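Glycerophosphodiester phosphodiesterase (Cytophaga hutchinsonii ATCC 33406, PDB 3CH0) belongs to the glycerophosphodiester phosphodiesterase family of TIM-barrel enzymes. Local coordinates at residues I151-V159 with D177-Y188; L33-L44 with L127-K138. All coordinates share one frame; numbering follows the deposited sequence.

Contact 1 of 2, residues I151-V159 with D177-Y188. With EDO (1,2-ethanediol), chain K.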
# COMPACT_ATOMS: atom_id res chain seq x y z
N ILE A 151 -17.91 2.10 -4.73
CA ILE A 151 -17.27 1.25 -3.74
C ILE A 151 -17.41 -0.22 -4.10
O ILE A 151 -16.45 -0.97 -4.04
CB ILE A 151 -17.78 1.57 -2.32
CG1 ILE A 151 -17.20 2.87 -1.82
CG2 ILE A 151 -17.54 0.41 -1.37
CD1 ILE A 151 -15.71 2.81 -1.43
N ALA A 152 -18.64 -0.67 -4.38
CA ALA A 152 -18.85 -2.10 -4.65
C ALA A 152 -17.99 -2.59 -5.80
O ALA A 152 -17.39 -3.66 -5.69
CB ALA A 152 -20.35 -2.42 -4.92
N LEU A 153 -17.97 -1.85 -6.89
CA LEU A 153 -17.23 -2.27 -8.10
C LEU A 153 -15.72 -2.24 -7.82
O LEU A 153 -15.00 -3.17 -8.25
CB LEU A 153 -17.56 -1.40 -9.33
CG LEU A 153 -16.87 -1.84 -10.64
CD1 LEU A 153 -17.08 -3.36 -10.92
CD2 LEU A 153 -17.32 -0.87 -11.73
N PHE A 154 -15.23 -1.15 -7.20
CA PHE A 154 -13.80 -1.03 -6.87
C PHE A 154 -13.41 -2.27 -6.07
O PHE A 154 -12.44 -2.96 -6.36
CB PHE A 154 -13.58 0.29 -6.12
CG PHE A 154 -12.16 0.85 -6.13
CD1 PHE A 154 -11.04 0.03 -6.23
CD2 PHE A 154 -11.98 2.21 -5.92
CE1 PHE A 154 -9.78 0.54 -6.17
CE2 PHE A 154 -10.69 2.75 -5.86
CZ PHE A 154 -9.59 1.90 -5.99
N CYS A 155 -14.16 -2.55 -5.01
CA CYS A 155 -13.81 -3.67 -4.14
C CYS A 155 -13.97 -5.02 -4.84
O CYS A 155 -13.18 -5.93 -4.68
CB CYS A 155 -14.63 -3.66 -2.83
SG CYS A 155 -14.24 -2.25 -1.76
N ASP A 156 -15.05 -5.15 -5.59
CA ASP A 156 -15.30 -6.44 -6.24
C ASP A 156 -14.20 -6.73 -7.25
O ASP A 156 -13.80 -7.87 -7.37
CB ASP A 156 -16.64 -6.41 -6.96
CG ASP A 156 -17.83 -6.43 -6.01
OD1 ASP A 156 -17.68 -6.70 -4.83
OD2 ASP A 156 -18.94 -6.19 -6.57
N LEU A 157 -13.76 -5.76 -8.01
CA LEU A 157 -12.69 -6.00 -9.00
C LEU A 157 -11.40 -6.46 -8.29
O LEU A 157 -10.71 -7.38 -8.76
CB LEU A 157 -12.40 -4.77 -9.81
CG LEU A 157 -13.49 -4.38 -10.79
CD1 LEU A 157 -13.27 -2.98 -11.34
CD2 LEU A 157 -13.65 -5.41 -11.97
N VAL A 158 -11.06 -5.82 -7.18
CA VAL A 158 -9.86 -6.23 -6.41
C VAL A 158 -10.02 -7.64 -5.89
O VAL A 158 -9.08 -8.46 -5.99
CB VAL A 158 -9.57 -5.20 -5.26
CG1 VAL A 158 -8.53 -5.68 -4.23
CG2 VAL A 158 -9.18 -3.88 -5.93
N VAL A 159 -11.17 -7.91 -5.28
CA VAL A 159 -11.41 -9.19 -4.64
C VAL A 159 -11.43 -10.35 -5.67
O VAL A 159 -10.93 -11.44 -5.35
CB VAL A 159 -12.64 -9.15 -3.74
CG1 VAL A 159 -13.00 -10.59 -3.30
CG2 VAL A 159 -12.38 -8.22 -2.54
N ASP A 177 -10.65 4.77 3.57
CA ASP A 177 -12.08 5.01 3.23
C ASP A 177 -12.89 4.03 4.03
O ASP A 177 -12.92 2.86 3.70
CB ASP A 177 -12.30 4.82 1.74
CG ASP A 177 -13.67 5.26 1.27
OD1 ASP A 177 -14.57 5.48 2.13
OD2 ASP A 177 -13.82 5.38 0.06
N VAL A 178 -13.54 4.50 5.12
CA VAL A 178 -14.38 3.62 5.94
C VAL A 178 -15.45 2.89 5.13
O VAL A 178 -15.85 1.79 5.48
CB VAL A 178 -14.96 4.37 7.14
CG1 VAL A 178 -13.84 4.74 8.12
CG2 VAL A 178 -15.80 5.59 6.71
N ARG A 179 -15.90 3.46 4.03
CA ARG A 179 -16.93 2.83 3.20
C ARG A 179 -16.38 1.57 2.59
O ARG A 179 -17.12 0.57 2.42
CB ARG A 179 -17.35 3.75 2.07
CG ARG A 179 -17.89 5.16 2.50
CD ARG A 179 -18.21 6.03 1.30
NE ARG A 179 -17.04 6.12 0.40
CZ ARG A 179 -17.09 6.43 -0.88
NH1 ARG A 179 -18.24 6.72 -1.47
NH2 ARG A 179 -15.98 6.40 -1.62
N ALA A 180 -15.14 1.61 2.11
CA ALA A 180 -14.53 0.43 1.49
C ALA A 180 -14.33 -0.64 2.59
O ALA A 180 -14.58 -1.84 2.37
CB ALA A 180 -13.18 0.79 0.85
N LEU A 181 -13.92 -0.25 3.82
CA LEU A 181 -13.77 -1.22 4.90
C LEU A 181 -15.11 -1.89 5.29
O LEU A 181 -15.19 -3.08 5.50
CB LEU A 181 -13.06 -0.60 6.09
CG LEU A 181 -11.68 -0.03 5.81
CD1 LEU A 181 -11.18 0.76 7.04
CD2 LEU A 181 -10.73 -1.14 5.36
N GLU A 182 -16.16 -1.07 5.36
CA GLU A 182 -17.48 -1.63 5.70
C GLU A 182 -17.95 -2.61 4.64
O GLU A 182 -18.52 -3.69 4.95
CB GLU A 182 -18.53 -0.52 5.88
CG GLU A 182 -18.29 0.38 7.07
CD GLU A 182 -18.52 -0.21 8.43
OE1 GLU A 182 -18.99 -1.37 8.59
OE2 GLU A 182 -18.22 0.53 9.43
N TYR A 183 -17.79 -2.24 3.38
CA TYR A 183 -18.20 -3.09 2.25
C TYR A 183 -17.45 -4.41 2.29
O TYR A 183 -18.01 -5.52 2.17
CB TYR A 183 -17.96 -2.38 0.92
CG TYR A 183 -18.39 -3.23 -0.24
CD1 TYR A 183 -19.70 -3.25 -0.63
CD2 TYR A 183 -17.48 -4.07 -0.88
CE1 TYR A 183 -20.13 -4.04 -1.69
CE2 TYR A 183 -17.89 -4.85 -1.97
CZ TYR A 183 -19.23 -4.85 -2.36
OH TYR A 183 -19.70 -5.63 -3.41
N MSE A 184 -16.13 -4.33 2.41
CA MSE A 184 -15.31 -5.54 2.52
C MSE A 184 -15.70 -6.43 3.67
O MSE A 184 -15.81 -7.66 3.53
CB MSE A 184 -13.83 -5.19 2.71
CG MSE A 184 -13.15 -4.53 1.54
SE MSE A 184 -12.96 -5.71 0.01
CE MSE A 184 -11.91 -7.08 0.84
N HIS A 185 -15.94 -5.83 4.83
CA HIS A 185 -16.27 -6.59 6.01
C HIS A 185 -17.58 -7.31 5.86
O HIS A 185 -17.70 -8.48 6.30
CB HIS A 185 -16.34 -5.65 7.18
CG HIS A 185 -16.69 -6.32 8.47
ND1 HIS A 185 -15.87 -7.22 9.11
CD2 HIS A 185 -17.79 -6.18 9.26
CE1 HIS A 185 -16.46 -7.63 10.23
NE2 HIS A 185 -17.61 -6.98 10.35
N SER A 186 -18.56 -6.68 5.23
CA SER A 186 -19.86 -7.35 5.09
C SER A 186 -19.96 -8.32 3.90
O SER A 186 -20.73 -9.29 3.99
CB SER A 186 -20.98 -6.35 5.00
OG SER A 186 -20.94 -5.67 3.77
N GLN A 187 -19.23 -8.05 2.80
CA GLN A 187 -19.27 -8.91 1.64
C GLN A 187 -18.21 -10.01 1.60
O GLN A 187 -18.45 -11.13 1.08
CB GLN A 187 -19.19 -8.07 0.36
CG GLN A 187 -20.29 -7.04 0.24
CD GLN A 187 -21.69 -7.62 0.52
OE1 GLN A 187 -22.13 -8.58 -0.13
NE2 GLN A 187 -22.35 -7.09 1.55
N TYR A 188 -17.04 -9.70 2.14
CA TYR A 188 -15.88 -10.59 2.07
C TYR A 188 -15.20 -10.71 3.42
O TYR A 188 -14.04 -10.36 3.58
CB TYR A 188 -14.89 -10.09 1.00
CG TYR A 188 -15.52 -9.88 -0.33
CD1 TYR A 188 -16.03 -10.95 -1.07
CD2 TYR A 188 -15.63 -8.61 -0.85
CE1 TYR A 188 -16.64 -10.76 -2.30
CE2 TYR A 188 -16.22 -8.37 -2.05
CZ TYR A 188 -16.73 -9.47 -2.83
OH TYR A 188 -17.36 -9.19 -4.02
C1 EDO K . -17.15 -7.19 -11.73
O1 EDO K . -18.22 -8.14 -11.70
C2 EDO K . -16.50 -7.26 -10.36
O2 EDO K . -15.75 -8.49 -10.19
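Tyr183 is the principal bump of this helix pair: its side chain enters, as a knob into a hole, the hollow formed by Ile151, Ala152, Cys155 and Asp156. With CG trans to the backbone nitrogen (chi1 -180°), the ring extends straight across to helix 151-159. Ala152 CA lies over one ring face, 3.9 Å from the centroid, and Gln187 CG covers the opposite face from within the knob's own helix. Ile151 CG2 packs on Tyr183 CB at 3.6 Å, while Cys155 meets the ring obliquely, its CB 3.5 Å from Tyr183 CD2. At the far end of the hollow, Asp156 OD1 accepts two hydrogen bonds, from Tyr183 OH at 2.7 Å and from Tyr188 OH at 2.6 Å. The two hydroxyls arrive from opposite faces of the carboxylate plane, that of Tyr183 on the syn side and that of Tyr188 from well above the plane, so one oxygen ties both rings to helix 151-159.

Tyr188 also receives a bump in return: Val159 CG1 sits 3.7 Å above the centre of its ring. The other branch, Val159 CG2, meets the methyl CE of selenomethionine Met184 tip to tip. At the N-terminal end, Ile151 CG1 lies over the centre of the Arg179 guanidinium. The group's orientation is fixed by a side-on grip on Asp177, NE to OD1 and NH2 to OD2, while NH1 forms a salt bridge with Asp144; Asp177 OD1 also caps the helix by accepting from Arg179 N, and Ser139 bonds OD2. The axes approach to 9.8 Å and cross at -58°. Both helices pack on strand 171-175, touched by Val158 from one and by Ala180 and Met184 from the other, an arrangement characteristic of neighbouring outer helices in a TIM barrel.

Contact 2 of 2, residues L33-L44 with L127-K138. With EDO (1,2-ethanediol), chain O.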
# COMPACT_ATOMS: atom_id res chain seq x y z
N LEU A 33 10.88 -8.83 -2.18
CA LEU A 33 10.71 -10.28 -2.02
C LEU A 33 12.07 -10.92 -1.75
O LEU A 33 12.25 -11.65 -0.76
CB LEU A 33 10.14 -10.87 -3.31
CG LEU A 33 8.64 -10.92 -3.55
CD1 LEU A 33 8.29 -10.69 -5.08
CD2 LEU A 33 8.06 -12.25 -3.08
N LEU A 34 13.04 -10.55 -2.56
CA LEU A 34 14.38 -11.13 -2.44
C LEU A 34 15.07 -10.67 -1.17
O LEU A 34 15.91 -11.41 -0.64
CB LEU A 34 15.21 -10.79 -3.64
CG LEU A 34 14.77 -11.45 -4.95
CD1 LEU A 34 15.59 -10.95 -6.11
CD2 LEU A 34 14.85 -12.96 -4.87
N LEU A 35 14.78 -9.47 -0.67
CA LEU A 35 15.36 -9.01 0.58
C LEU A 35 14.83 -9.82 1.72
O LEU A 35 15.53 -9.96 2.74
CB LEU A 35 15.01 -7.53 0.82
CG LEU A 35 15.80 -6.41 0.16
CD1 LEU A 35 15.17 -5.01 0.47
CD2 LEU A 35 17.26 -6.41 0.58
N GLY A 36 13.59 -10.29 1.59
CA GLY A 36 12.96 -11.10 2.59
C GLY A 36 11.89 -10.43 3.40
O GLY A 36 11.58 -10.88 4.52
N VAL A 37 11.23 -9.41 2.84
CA VAL A 37 10.14 -8.82 3.59
C VAL A 37 9.02 -9.79 3.91
O VAL A 37 8.79 -10.78 3.18
CB VAL A 37 9.55 -7.58 2.91
CG1 VAL A 37 10.68 -6.55 2.68
CG2 VAL A 37 8.78 -7.91 1.61
N THR A 38 8.28 -9.52 4.97
CA THR A 38 7.17 -10.35 5.31
C THR A 38 6.00 -10.10 4.31
O THR A 38 5.27 -11.03 3.94
CB THR A 38 6.65 -9.96 6.71
OG1 THR A 38 7.72 -9.85 7.63
CG2 THR A 38 5.55 -10.96 7.16
N THR A 39 5.84 -8.83 3.93
CA THR A 39 4.65 -8.34 3.23
C THR A 39 5.03 -7.31 2.17
O THR A 39 5.88 -6.42 2.44
CB THR A 39 3.74 -7.65 4.25
OG1 THR A 39 3.39 -8.60 5.28
CG2 THR A 39 2.41 -7.09 3.64
N LEU A 40 4.43 -7.46 1.01
CA LEU A 40 4.50 -6.42 -0.02
C LEU A 40 3.30 -5.50 0.26
O LEU A 40 2.16 -5.97 0.27
CB LEU A 40 4.36 -7.02 -1.39
CG LEU A 40 5.38 -8.13 -1.76
CD1 LEU A 40 5.06 -8.69 -3.16
CD2 LEU A 40 6.78 -7.54 -1.72
N GLU A 41 3.58 -4.22 0.42
CA GLU A 41 2.58 -3.20 0.61
C GLU A 41 2.44 -2.40 -0.71
O GLU A 41 3.42 -2.13 -1.42
CB GLU A 41 2.95 -2.29 1.79
CG GLU A 41 1.89 -1.27 2.20
CD GLU A 41 1.74 -0.09 1.27
OE1 GLU A 41 2.64 0.28 0.47
OE2 GLU A 41 0.68 0.59 1.35
N PHE A 42 1.21 -2.06 -1.10
CA PHE A 42 1.02 -1.44 -2.40
C PHE A 42 -0.39 -0.87 -2.47
O PHE A 42 -1.20 -1.08 -1.60
CB PHE A 42 1.23 -2.44 -3.55
CG PHE A 42 0.42 -3.70 -3.35
CD1 PHE A 42 0.92 -4.75 -2.61
CD2 PHE A 42 -0.86 -3.83 -3.92
CE1 PHE A 42 0.18 -5.87 -2.36
CE2 PHE A 42 -1.64 -4.95 -3.66
CZ PHE A 42 -1.11 -5.97 -2.89
N ASP A 43 -0.65 -0.13 -3.54
CA ASP A 43 -1.85 0.68 -3.74
C ASP A 43 -2.52 0.26 -5.01
O ASP A 43 -1.86 -0.11 -5.98
CB ASP A 43 -1.38 2.10 -3.89
CG ASP A 43 -0.50 2.54 -2.75
OD1 ASP A 43 -1.02 2.58 -1.63
OD2 ASP A 43 0.68 2.95 -2.94
N LEU A 44 -3.87 0.29 -5.01
CA LEU A 44 -4.66 -0.18 -6.13
C LEU A 44 -5.67 0.85 -6.59
O LEU A 44 -6.35 1.52 -5.78
CB LEU A 44 -5.41 -1.46 -5.78
CG LEU A 44 -4.58 -2.62 -5.21
CD1 LEU A 44 -5.42 -3.78 -4.67
CD2 LEU A 44 -3.61 -3.11 -6.30
N LEU A 127 7.65 -16.63 -6.77
CA LEU A 127 8.84 -16.53 -5.95
C LEU A 127 8.63 -17.04 -4.54
O LEU A 127 9.59 -17.50 -3.92
CB LEU A 127 9.33 -15.11 -5.88
CG LEU A 127 9.88 -14.56 -7.21
CD1 LEU A 127 10.14 -13.00 -7.22
CD2 LEU A 127 11.22 -15.34 -7.52
N SER A 128 7.40 -16.96 -4.02
CA SER A 128 7.19 -17.35 -2.66
C SER A 128 5.75 -17.79 -2.42
O SER A 128 4.78 -17.16 -2.88
CB SER A 128 7.51 -16.17 -1.76
OG SER A 128 7.08 -16.40 -0.43
N ALA A 129 5.60 -18.85 -1.66
CA ALA A 129 4.27 -19.25 -1.24
C ALA A 129 3.94 -18.68 0.13
O ALA A 129 2.84 -18.87 0.58
CB ALA A 129 4.16 -20.80 -1.20
N LYS A 130 4.88 -18.02 0.81
CA LYS A 130 4.62 -17.49 2.15
C LYS A 130 4.45 -15.95 2.19
O LYS A 130 4.04 -15.42 3.20
CB LYS A 130 5.73 -17.92 3.11
CG LYS A 130 5.77 -19.48 3.38
N ILE A 131 4.77 -15.30 1.09
CA ILE A 131 4.66 -13.82 1.04
C ILE A 131 3.23 -13.38 1.39
O ILE A 131 2.25 -14.00 1.01
CB ILE A 131 5.09 -13.25 -0.34
CG1 ILE A 131 5.23 -11.72 -0.33
CG2 ILE A 131 4.12 -13.71 -1.46
CD1 ILE A 131 6.34 -11.19 0.56
N GLN A 132 3.14 -12.26 2.09
CA GLN A 132 1.88 -11.63 2.40
C GLN A 132 1.74 -10.31 1.62
O GLN A 132 2.74 -9.75 1.12
CB GLN A 132 1.74 -11.44 3.93
CG GLN A 132 1.60 -12.75 4.64
CD GLN A 132 1.68 -12.67 6.12
OE1 GLN A 132 2.73 -12.97 6.71
NE2 GLN A 132 0.60 -12.26 6.76
N TYR A 133 0.50 -9.83 1.52
CA TYR A 133 0.14 -8.68 0.74
C TYR A 133 -0.67 -7.73 1.64
O TYR A 133 -1.53 -8.17 2.38
CB TYR A 133 -0.77 -9.12 -0.40
CG TYR A 133 -0.20 -10.12 -1.34
CD1 TYR A 133 -0.28 -11.51 -1.07
CD2 TYR A 133 0.41 -9.74 -2.51
CE1 TYR A 133 0.26 -12.43 -1.94
CE2 TYR A 133 0.90 -10.65 -3.43
CZ TYR A 133 0.87 -12.01 -3.12
OH TYR A 133 1.38 -12.89 -4.08
N ASN A 134 -0.43 -6.43 1.46
CA ASN A 134 -1.22 -5.40 2.09
C ASN A 134 -1.55 -4.41 1.01
O ASN A 134 -0.70 -3.57 0.61
CB ASN A 134 -0.43 -4.77 3.22
CG ASN A 134 -1.26 -3.80 4.04
OD1 ASN A 134 -2.49 -3.69 3.80
ND2 ASN A 134 -0.60 -3.00 4.89
N GLY A 135 -2.77 -4.52 0.46
CA GLY A 135 -3.19 -3.72 -0.67
C GLY A 135 -4.19 -2.67 -0.32
O GLY A 135 -5.20 -2.97 0.28
N GLU A 136 -3.89 -1.45 -0.77
CA GLU A 136 -4.70 -0.26 -0.41
C GLU A 136 -5.69 0.07 -1.48
O GLU A 136 -5.33 0.31 -2.62
CB GLU A 136 -3.81 0.96 -0.10
CG GLU A 136 -4.63 2.17 0.44
CD GLU A 136 -3.83 3.31 0.95
OE1 GLU A 136 -2.60 3.19 1.14
OE2 GLU A 136 -4.48 4.40 1.13
N ILE A 137 -6.97 0.10 -1.12
CA ILE A 137 -7.99 0.68 -1.97
C ILE A 137 -7.98 2.18 -1.89
O ILE A 137 -8.36 2.74 -0.85
CB ILE A 137 -9.41 0.06 -1.71
CG1 ILE A 137 -9.35 -1.40 -2.23
CG2 ILE A 137 -10.53 0.81 -2.41
CD1 ILE A 137 -10.68 -2.10 -2.52
N LYS A 138 -7.47 2.80 -2.94
CA LYS A 138 -7.36 4.22 -3.01
C LYS A 138 -8.64 4.95 -3.48
O LYS A 138 -8.66 5.56 -4.53
CB LYS A 138 -6.16 4.60 -3.91
CG LYS A 138 -4.82 4.28 -3.28
CD LYS A 138 -4.46 5.23 -2.13
CE LYS A 138 -3.03 5.20 -1.62
NZ LYS A 138 -2.84 6.01 -0.30
C1 EDO O . 1.88 -10.89 10.40
O1 EDO O . 0.93 -11.18 9.35
C2 EDO O . 3.29 -11.38 10.08
O2 EDO O . 3.28 -12.78 9.75
O HOH W 1 5.18 -13.53 5.00
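Asp43 and Glu136 bring two carboxylate oxygens unusually close, OD1 to OE1 at 3.2 Å, although both atoms are acceptors and no hydrogen bond joins them. Lys138 bends at chi2 (-73°) and brings its chain back beside the pair: its CE lies 3.3 Å from Asp43 OD1, while NZ forms a salt bridge with Glu136 OE2 from above the carboxylate plane. A bound citric acid is hydrogen-bonded to Glu136 OE1 and to Lys138 NZ, and Asn24 bonds Asp43 OD2.

The two acids sit on parallel strands 39-44 and 132-137, and Lys138 follows directly on the second. The ladder begins with Gln132 N donating to Thr38 O, continues to Leu44 N donating to Glu136 O, and ends in a weak bond from Lys138 N to Leu44 O. On the sheet face opposite the acids, Phe42 CG lies between the backbone nitrogen and the carbonyl carbon (chi1 51°), which folds the ring back over the neighbouring strand. Gly135 CA then lies over one ring face, 3.9 Å from the centroid, and Phe42 CE1 meets the edge of the Tyr133 ring. Nearer the strand starts, Ile131 CG1 touches Leu40 CG at 3.9 Å and Leu33 CD2 at 4.0 Å.

The two faces therefore differ in chemistry: one is largely apolar, whereas the other is polar, with Glu41 (bonded to Gln174), Asp43 and Glu136 gathered toward the C-terminal strand ends, consistent with the polar pocket TIM barrels carry there.

Contact 1 and contact 2 have centres 19 Å apart and follow in series along the chain, since the 33-44/127-138 pairing is complete before helix 151-164 begins. Strand 132-137 leads on to that helix, and strand 171-175, parallel to strand 132-137 in the same sheet, precedes helix 178-187; the units are thus successive strand-helix steps of the barrel. They also touch directly: Cys155 SG lies 3.6 Å from Ile137 CD1, and Val158 CG1 lies 3.7 Å from Leu44 CD1. The inward side of helix 151-164 therefore rests on the strand pair of contact 2, while another side meets helix 178-187, joining the sheet to its helical shell.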